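Local coordinates for methyltransferase domain-containing protein (Pyrococcus horikoshii, PDB 1VE3) that probably acts as an S-adenosylmethionine-dependent methyltransferase; it binds S-adenosylmethionine, but its substrate is not known, at residues 120-125 with 203-208; 139-144 with 213-218. All blocks are in the same frame, centred on the assembly; numbering follows the deposited sequence.

In the fold
Both contacts involve the last part of the sheet, at opposite ends of strand 207-215, with centres about 17 Å apart. Interaction 1 packs helix 118-131 against the turn that leads into this strand; interaction 2 ties the far end of strand 136-143 to the turn where the strand finishes. Each is partly buried. In interaction 1 the buried side is aromatic and its polar bond sits at the partly exposed margin. Interaction 2 relies on a backbone hydrogen bond and one apolar patch beside an exposed turn. The two meet where Phe125 CZ lies 3.8 Å from SE of the selenomethionine Met140, one layer of packing between helix and sheet.

Interaction 1 of 2, residues 120-125 with 203-208; sequences ELNQVF and AKLYFT
Ala203 of helix 196-203 lies against the Phe125 ring: CE2 of Phe125 is 3.7 Å from Ala203 N and 4.1 Å from its CB. The Ala203 carbonyl accepts from both Tyr206 N and Phe207 N. Leu205 touches only lightly, its CD1 near the Asn122 amide. Tyr206 then lays its ring beside the helix, with CD2 3.5 Å from Phe125 CB and one face over the Phe125 carbonyl carbon. Asn122, its CG anti to the backbone N (chi1 173°), crosses Tyr206 at about a right angle; its ND2 lies at the edge of the Tyr206 ring, near the ring plane, though the hydroxyl is tilted from the plane of the amide. Asn122 ND2 donates to Tyr206 OH at 2.5 Å, a length so short that it is doubtful in detail, and the bond is bent to 137°. An alanine in place of Tyr206 would probably leave the Asn122 amide without this mate and open a gap beside Phe125 CB. Phe207 follows, turning its edge toward the face of Phe125 in a T-shaped pair, centroids 6.0 Å apart and planes at 82°; Phe138 stacks on Phe207 as well. The contact sets helix 118-131, the beta-alpha-beta crossover between parallel strands 104-110 and 136-143, against the start of strand 207-215 in a Rossmann-like class I methyltransferase fold, whose sheet closes with the reversed strand 219-226 and then 207-215 at the edge.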
ATOM      1  N   GLU A 120      26.723  -9.977  12.818  1.00 27.66           N
ATOM      2  CA  GLU A 120      26.188  -8.620  12.912  1.00 28.79           C
ATOM      3  C   GLU A 120      24.805  -8.660  13.554  1.00 27.16           C
ATOM      4  O   GLU A 120      24.469  -7.813  14.386  1.00 26.74           O
ATOM      5  CB  GLU A 120      26.085  -7.971  11.520  1.00 28.76           C
ATOM      6  CG  GLU A 120      27.406  -7.948  10.747  1.00 31.23           C
ATOM      7  CD  GLU A 120      27.277  -7.323   9.364  1.00 33.72           C
ATOM      8  OE1 GLU A 120      26.255  -7.588   8.691  1.00 31.41           O
ATOM      9  OE2 GLU A 120      28.205  -6.581   8.949  1.00 31.72           O
ATOM     10  N   LEU A 121      24.000  -9.642  13.162  1.00 25.24           N
ATOM     11  CA  LEU A 121      22.669  -9.751  13.741  1.00 27.09           C
ATOM     12  C   LEU A 121      22.826 -10.108  15.217  1.00 26.79           C
ATOM     13  O   LEU A 121      21.996  -9.736  16.036  1.00 25.11           O
ATOM     14  CB  LEU A 121      21.835 -10.813  13.024  1.00 25.16           C
ATOM     15  CG  LEU A 121      20.368 -10.852  13.467  1.00 26.11           C
ATOM     16  CD1 LEU A 121      19.735  -9.475  13.280  1.00 24.84           C
ATOM     17  CD2 LEU A 121      19.616 -11.898  12.670  1.00 25.25           C
ATOM     18  N   ASN A 122      23.902 -10.823  15.549  1.00 27.76           N
ATOM     19  CA  ASN A 122      24.165 -11.191  16.934  1.00 29.15           C
ATOM     20  C   ASN A 122      24.381  -9.918  17.751  1.00 29.23           C
ATOM     21  O   ASN A 122      23.867  -9.797  18.860  1.00 30.53           O
ATOM     22  CB  ASN A 122      25.408 -12.083  17.038  1.00 29.36           C
ATOM     23  CG  ASN A 122      25.813 -12.352  18.483  1.00 29.89           C
ATOM     24  OD1 ASN A 122      26.973 -12.165  18.863  1.00 30.46           O
ATOM     25  ND2 ASN A 122      24.858 -12.793  19.292  1.00 25.65           N
ATOM     26  N   GLN A 123      25.136  -8.973  17.191  1.00 30.12           N
ATOM     27  CA  GLN A 123      25.426  -7.704  17.862  1.00 29.94           C
ATOM     28  C   GLN A 123      24.153  -6.876  18.034  1.00 28.71           C
ATOM     29  O   GLN A 123      23.953  -6.245  19.066  1.00 25.58           O
ATOM     30  CB  GLN A 123      26.454  -6.895  17.060  1.00 33.07           C
ATOM     31  CG  GLN A 123      27.676  -7.697  16.629  1.00 38.98           C
ATOM     32  CD  GLN A 123      28.508  -6.998  15.556  1.00 42.51           C
ATOM     33  OE1 GLN A 123      27.973  -6.481  14.573  1.00 43.54           O
ATOM     34  NE2 GLN A 123      29.825  -6.996  15.737  1.00 43.89           N
ATOM     35  N   VAL A 124      23.297  -6.872  17.016  1.00 27.00           N
ATOM     36  CA  VAL A 124      22.050  -6.120  17.095  1.00 26.50           C
ATOM     37  C   VAL A 124      21.163  -6.647  18.224  1.00 26.45           C
ATOM     38  O   VAL A 124      20.665  -5.871  19.041  1.00 23.89           O
ATOM     39  CB  VAL A 124      21.265  -6.200  15.775  1.00 26.77           C
ATOM     40  CG1 VAL A 124      19.896  -5.557  15.939  1.00 26.98           C
ATOM     41  CG2 VAL A 124      22.043  -5.503  14.668  1.00 27.33           C
ATOM     42  N   PHE A 125      20.969  -7.965  18.272  1.00 27.12           N
ATOM     43  CA  PHE A 125      20.144  -8.559  19.319  1.00 28.14           C
ATOM     44  C   PHE A 125      20.695  -8.221  20.698  1.00 30.98           C
ATOM     45  O   PHE A 125      19.934  -7.930  21.621  1.00 29.53           O
ATOM     46  CB  PHE A 125      20.064 -10.081  19.171  1.00 28.29           C
ATOM     47  CG  PHE A 125      19.141 -10.554  18.074  1.00 26.68           C
ATOM     48  CD1 PHE A 125      18.344  -9.660  17.366  1.00 25.96           C
ATOM     49  CD2 PHE A 125      19.071 -11.906  17.756  1.00 26.80           C
ATOM     50  CE1 PHE A 125      17.491 -10.109  16.351  1.00 27.04           C
ATOM     51  CE2 PHE A 125      18.225 -12.369  16.749  1.00 25.19           C
ATOM     52  CZ  PHE A 125      17.432 -11.465  16.043  1.00 27.56           C
ATOM     53  N   ALA A 203      18.217 -15.490  18.648  1.00 26.68           N
ATOM     54  CA  ALA A 203      17.293 -14.815  19.549  1.00 29.22           C
ATOM     55  C   ALA A 203      17.295 -15.488  20.926  1.00 29.11           C
ATOM     56  O   ALA A 203      17.242 -14.807  21.952  1.00 27.42           O
ATOM     57  CB  ALA A 203      15.877 -14.822  18.960  1.00 30.01           C
ATOM     58  N   LYS A 204      17.377 -16.818  20.940  1.00 31.21           N
ATOM     59  CA  LYS A 204      17.376 -17.583  22.194  1.00 32.93           C
ATOM     60  C   LYS A 204      18.523 -17.239  23.144  1.00 34.27           C
ATOM     61  O   LYS A 204      18.481 -17.603  24.325  1.00 34.23           O
ATOM     62  CB  LYS A 204      17.407 -19.087  21.904  1.00 34.16           C
ATOM     63  CG  LYS A 204      16.137 -19.645  21.276  1.00 36.43           C
ATOM     64  CD  LYS A 204      16.260 -21.142  21.058  1.00 39.26           C
ATOM     65  CE  LYS A 204      14.993 -21.736  20.437  1.00 42.12           C
ATOM     66  NZ  LYS A 204      13.795 -21.625  21.320  1.00 44.83           N
ATOM     67  N   LEU A 205      19.545 -16.550  22.642  1.00 33.16           N
ATOM     68  CA  LEU A 205      20.674 -16.174  23.490  1.00 34.97           C
ATOM     69  C   LEU A 205      20.347 -14.936  24.318  1.00 35.07           C
ATOM     70  O   LEU A 205      20.960 -14.699  25.363  1.00 36.41           O
ATOM     71  CB  LEU A 205      21.926 -15.874  22.652  1.00 33.55           C
ATOM     72  CG  LEU A 205      22.421 -16.888  21.616  1.00 35.79           C
ATOM     73  CD1 LEU A 205      23.797 -16.451  21.104  1.00 33.51           C
ATOM     74  CD2 LEU A 205      22.499 -18.280  22.228  1.00 35.78           C
ATOM     75  N   TYR A 206      19.372 -14.157  23.861  1.00 34.67           N
ATOM     76  CA  TYR A 206      19.019 -12.917  24.543  1.00 34.56           C
ATOM     77  C   TYR A 206      17.563 -12.759  24.949  1.00 33.85           C
ATOM     78  O   TYR A 206      17.255 -11.950  25.820  1.00 34.74           O
ATOM     79  CB  TYR A 206      19.411 -11.729  23.656  1.00 34.41           C
ATOM     80  CG  TYR A 206      20.830 -11.815  23.138  1.00 33.42           C
ATOM     81  CD1 TYR A 206      21.913 -11.646  23.995  1.00 34.52           C
ATOM     82  CD2 TYR A 206      21.089 -12.135  21.802  1.00 35.26           C
ATOM     83  CE1 TYR A 206      23.219 -11.796  23.545  1.00 34.30           C
ATOM     84  CE2 TYR A 206      22.389 -12.292  21.336  1.00 31.83           C
ATOM     85  CZ  TYR A 206      23.452 -12.122  22.215  1.00 34.99           C
ATOM     86  OH  TYR A 206      24.742 -12.296  21.776  1.00 33.24           O
ATOM     87  N   PHE A 207      16.659 -13.504  24.323  1.00 33.66           N
ATOM     88  CA  PHE A 207      15.244 -13.344  24.651  1.00 34.58           C
ATOM     89  C   PHE A 207      14.458 -14.635  24.797  1.00 33.93           C
ATOM     90  O   PHE A 207      14.910 -15.705  24.389  1.00 34.19           O
ATOM     91  CB  PHE A 207      14.513 -12.536  23.573  1.00 32.45           C
ATOM     92  CG  PHE A 207      15.275 -11.362  23.035  1.00 35.25           C
ATOM     93  CD1 PHE A 207      16.118 -11.509  21.938  1.00 35.29           C
ATOM     94  CD2 PHE A 207      15.101 -10.095  23.585  1.00 32.13           C
ATOM     95  CE1 PHE A 207      16.773 -10.405  21.390  1.00 35.04           C
ATOM     96  CE2 PHE A 207      15.748  -8.993  23.050  1.00 31.59           C
ATOM     97  CZ  PHE A 207      16.586  -9.141  21.955  1.00 32.23           C
ATOM     98  N   THR A 208      13.272 -14.515  25.384  1.00 32.01           N
ATOM     99  CA  THR A 208      12.340 -15.618  25.517  1.00 35.40           C
ATOM    100  C   THR A 208      11.181 -15.112  24.655  1.00 36.06           C
ATOM    101  O   THR A 208      10.900 -13.911  24.639  1.00 37.10           O
ATOM    102  CB  THR A 208      11.874 -15.796  26.973  1.00 35.38           C
ATOM    103  OG1 THR A 208      11.267 -14.582  27.460  1.00 36.27           O
ATOM    104  CG2 THR A 208      13.065 -16.121  27.853  1.00 37.01           C
TER

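Interaction 2 of 2, residues 139-144 with 213-218; sequences IMYFTD and EKVGNY
Tyr141 and Val215 form the apolar half of this contact. The two side chains cross at about a right angle, and Val215 CB meets the edge of the Tyr141 ring in its plane, 3.8 Å from CE1. CG of Tyr141 stands anti to the backbone N (chi1 170°), which brings the ring to Val215. Val215 CG1 also approaches Tyr141 OH, at 4.0 Å, while that hydroxyl has a weak hydrogen bond to Ser219 OG. Tyr141 packs on Leu221 and Leu28 as well; Val215 in turn leans on Thr27 and Leu31, so helix 19-34 covers this patch. The Tyr141 side chain lies about 7 Å from a bound S-adenosylmethionine. The one hydrogen bond across the segments is between backbones: Asp144 N donates to Tyr218 O at 3.0 Å. Packed about that oxygen are Asp144 CB at 3.5 Å and Thr143 CG2 at 4.0 Å, and the CB atoms of Asp144 and Tyr218 stand 4.4 Å apart. Thr143 turns its hydroxyl elsewhere, to Ser219 OG. The loose side is the exposed turn of Gly216 and Asn217; beyond it the Tyr218 side chain packs on Arg151. Asp144 is the N-cap of helix 145-148: OD1 accepts from Glu147 N, and OD2 from Lys196 N. Strand end, helix start and hairpin turn are thus joined through Asp144, whose backbone N holds Tyr218 O, after the 216-217 turn, while its carboxylate takes up two backbone N-H groups; Tyr141 and Val215 add a small apolar contact.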
ATOM      1  N   ILE A 139       9.955  -6.507  19.163  1.00 29.53           N
ATOM      2  CA  ILE A 139       9.040  -7.023  18.152  1.00 29.88           C
ATOM      3  C   ILE A 139       9.643  -6.945  16.754  1.00 29.56           C
ATOM      4  O   ILE A 139       9.858  -5.849  16.231  1.00 27.97           O
ATOM      5  CB  ILE A 139       7.712  -6.233  18.166  1.00 30.21           C
ATOM      6  CG1 ILE A 139       7.013  -6.427  19.512  1.00 30.42           C
ATOM      7  CG2 ILE A 139       6.817  -6.686  17.015  1.00 31.19           C
ATOM      8  CD1 ILE A 139       5.762  -5.588  19.682  1.00 32.75           C
HETATM    9  N   MSE A 140       9.919  -8.097  16.146  1.00 30.34           N
HETATM   10  CA  MSE A 140      10.486  -8.081  14.806  1.00 31.42           C
HETATM   11  C   MSE A 140       9.678  -8.869  13.776  1.00 30.47           C
HETATM   12  O   MSE A 140       8.972  -9.827  14.093  1.00 28.54           O
HETATM   13  CB  MSE A 140      11.967  -8.534  14.820  1.00 34.61           C
HETATM   14  CG  MSE A 140      12.273 -10.027  14.747  1.00 40.73           C
HETATM   15 SE   MSE A 140      14.195 -10.373  14.335  1.00 45.06          SE
HETATM   16  CE  MSE A 140      14.044 -10.624  12.441  1.00 44.54           C
ATOM     17  N   TYR A 141       9.762  -8.414  12.535  1.00 30.93           N
ATOM     18  CA  TYR A 141       9.068  -9.051  11.433  1.00 31.74           C
ATOM     19  C   TYR A 141      10.129  -9.353  10.398  1.00 32.24           C
ATOM     20  O   TYR A 141      10.916  -8.478  10.029  1.00 31.43           O
ATOM     21  CB  TYR A 141       8.017  -8.113  10.838  1.00 31.62           C
ATOM     22  CG  TYR A 141       7.425  -8.633   9.547  1.00 31.38           C
ATOM     23  CD1 TYR A 141       6.463  -9.645   9.549  1.00 31.73           C
ATOM     24  CD2 TYR A 141       7.843  -8.127   8.322  1.00 32.12           C
ATOM     25  CE1 TYR A 141       5.937 -10.135   8.353  1.00 35.09           C
ATOM     26  CE2 TYR A 141       7.326  -8.608   7.126  1.00 34.01           C
ATOM     27  CZ  TYR A 141       6.378  -9.608   7.144  1.00 33.68           C
ATOM     28  OH  TYR A 141       5.887 -10.088   5.947  1.00 36.92           O
ATOM     29  N   PHE A 142      10.171 -10.597   9.945  1.00 34.52           N
ATOM     30  CA  PHE A 142      11.162 -10.981   8.956  1.00 36.88           C
ATOM     31  C   PHE A 142      10.607 -12.050   8.047  1.00 38.24           C
ATOM     32  O   PHE A 142       9.579 -12.670   8.337  1.00 38.61           O
ATOM     33  CB  PHE A 142      12.448 -11.495   9.627  1.00 37.42           C
ATOM     34  CG  PHE A 142      12.273 -12.789  10.382  1.00 40.60           C
ATOM     35  CD1 PHE A 142      11.653 -12.809  11.631  1.00 42.04           C
ATOM     36  CD2 PHE A 142      12.702 -13.991   9.831  1.00 38.94           C
ATOM     37  CE1 PHE A 142      11.461 -14.011  12.320  1.00 42.77           C
ATOM     38  CE2 PHE A 142      12.515 -15.193  10.508  1.00 42.33           C
ATOM     39  CZ  PHE A 142      11.892 -15.205  11.755  1.00 42.30           C
ATOM     40  N   THR A 143      11.303 -12.266   6.944  1.00 36.09           N
ATOM     41  CA  THR A 143      10.888 -13.260   5.979  1.00 36.14           C
ATOM     42  C   THR A 143      11.917 -14.378   5.953  1.00 36.24           C
ATOM     43  O   THR A 143      13.120 -14.122   5.928  1.00 34.87           O
ATOM     44  CB  THR A 143      10.756 -12.624   4.577  1.00 33.71           C
ATOM     45  OG1 THR A 143       9.749 -11.608   4.627  1.00 36.70           O
ATOM     46  CG2 THR A 143      10.370 -13.666   3.532  1.00 33.27           C
ATOM     47  N   ASP A 144      11.436 -15.616   5.990  1.00 36.09           N
ATOM     48  CA  ASP A 144      12.323 -16.764   5.937  1.00 37.52           C
ATOM     49  C   ASP A 144      12.760 -16.848   4.477  1.00 37.79           C
ATOM     50  O   ASP A 144      12.150 -17.553   3.665  1.00 35.73           O
ATOM     51  CB  ASP A 144      11.577 -18.036   6.345  1.00 37.87           C
ATOM     52  CG  ASP A 144      12.493 -19.248   6.437  1.00 39.57           C
ATOM     53  OD1 ASP A 144      13.339 -19.426   5.537  1.00 39.28           O
ATOM     54  OD2 ASP A 144      12.357 -20.032   7.404  1.00 39.22           O
ATOM     55  N   GLU A 213       3.337 -14.705  15.260  1.00 44.36           N
ATOM     56  CA  GLU A 213       2.266 -14.703  14.271  1.00 45.03           C
ATOM     57  C   GLU A 213       2.833 -15.028  12.895  1.00 46.07           C
ATOM     58  O   GLU A 213       3.820 -14.423  12.467  1.00 45.81           O
ATOM     59  CB  GLU A 213       1.606 -13.326  14.201  1.00 45.84           C
ATOM     60  CG  GLU A 213       1.045 -12.774  15.508  1.00 48.18           C
ATOM     61  CD  GLU A 213      -0.351 -13.290  15.838  1.00 47.87           C
ATOM     62  OE1 GLU A 213      -1.069 -13.731  14.914  1.00 47.22           O
ATOM     63  OE2 GLU A 213      -0.734 -13.231  17.025  1.00 45.83           O
ATOM     64  N   LYS A 214       2.211 -15.973  12.195  1.00 45.33           N
ATOM     65  CA  LYS A 214       2.664 -16.320  10.857  1.00 45.39           C
ATOM     66  C   LYS A 214       1.980 -15.374   9.874  1.00 44.82           C
ATOM     67  O   LYS A 214       0.763 -15.225   9.892  1.00 45.35           O
ATOM     68  CB  LYS A 214       2.318 -17.769  10.524  1.00 46.61           C
ATOM     69  CG  LYS A 214       2.990 -18.270   9.252  1.00 50.70           C
ATOM     70  CD  LYS A 214       3.023 -19.791   9.199  1.00 54.92           C
ATOM     71  CE  LYS A 214       3.933 -20.279   8.082  1.00 57.10           C
ATOM     72  NZ  LYS A 214       4.048 -21.764   8.066  1.00 57.42           N
ATOM     73  N   VAL A 215       2.774 -14.728   9.028  1.00 44.41           N
ATOM     74  CA  VAL A 215       2.257 -13.775   8.049  1.00 44.34           C
ATOM     75  C   VAL A 215       2.573 -14.248   6.637  1.00 44.76           C
ATOM     76  O   VAL A 215       3.727 -14.510   6.301  1.00 43.09           O
ATOM     77  CB  VAL A 215       2.882 -12.374   8.262  1.00 45.60           C
ATOM     78  CG1 VAL A 215       2.285 -11.375   7.274  1.00 45.01           C
ATOM     79  CG2 VAL A 215       2.652 -11.916   9.698  1.00 43.69           C
ATOM     80  N   GLY A 216       1.542 -14.359   5.812  1.00 45.26           N
ATOM     81  CA  GLY A 216       1.751 -14.808   4.452  1.00 46.90           C
ATOM     82  C   GLY A 216       2.206 -16.251   4.426  1.00 48.29           C
ATOM     83  O   GLY A 216       1.911 -17.020   5.342  1.00 47.29           O
ATOM     84  N   ASN A 217       2.940 -16.618   3.383  1.00 50.02           N
ATOM     85  CA  ASN A 217       3.420 -17.985   3.238  1.00 52.93           C
ATOM     86  C   ASN A 217       4.672 -18.301   4.039  1.00 53.21           C
ATOM     87  O   ASN A 217       4.851 -19.435   4.481  1.00 54.48           O
ATOM     88  CB  ASN A 217       3.654 -18.301   1.763  1.00 54.99           C
ATOM     89  CG  ASN A 217       2.360 -18.543   1.011  1.00 57.26           C
ATOM     90  OD1 ASN A 217       2.341 -18.570  -0.221  1.00 60.41           O
ATOM     91  ND2 ASN A 217       1.270 -18.733   1.749  1.00 57.03           N
ATOM     92  N   TYR A 218       5.536 -17.311   4.239  1.00 52.67           N
ATOM     93  CA  TYR A 218       6.753 -17.561   4.999  1.00 52.24           C
ATOM     94  C   TYR A 218       7.318 -16.390   5.788  1.00 48.01           C
ATOM     95  O   TYR A 218       8.529 -16.271   5.942  1.00 48.69           O
ATOM     96  CB  TYR A 218       7.827 -18.137   4.074  1.00 57.40           C
ATOM     97  CG  TYR A 218       7.884 -19.651   4.104  1.00 63.81           C
ATOM     98  CD1 TYR A 218       8.171 -20.384   2.951  1.00 65.85           C
ATOM     99  CD2 TYR A 218       7.663 -20.352   5.295  1.00 65.04           C
ATOM    100  CE1 TYR A 218       8.234 -21.782   2.981  1.00 68.34           C
ATOM    101  CE2 TYR A 218       7.727 -21.743   5.337  1.00 67.79           C
ATOM    102  CZ  TYR A 218       8.012 -22.452   4.178  1.00 68.55           C
ATOM    103  OH  TYR A 218       8.078 -23.828   4.217  1.00 70.17           O
TER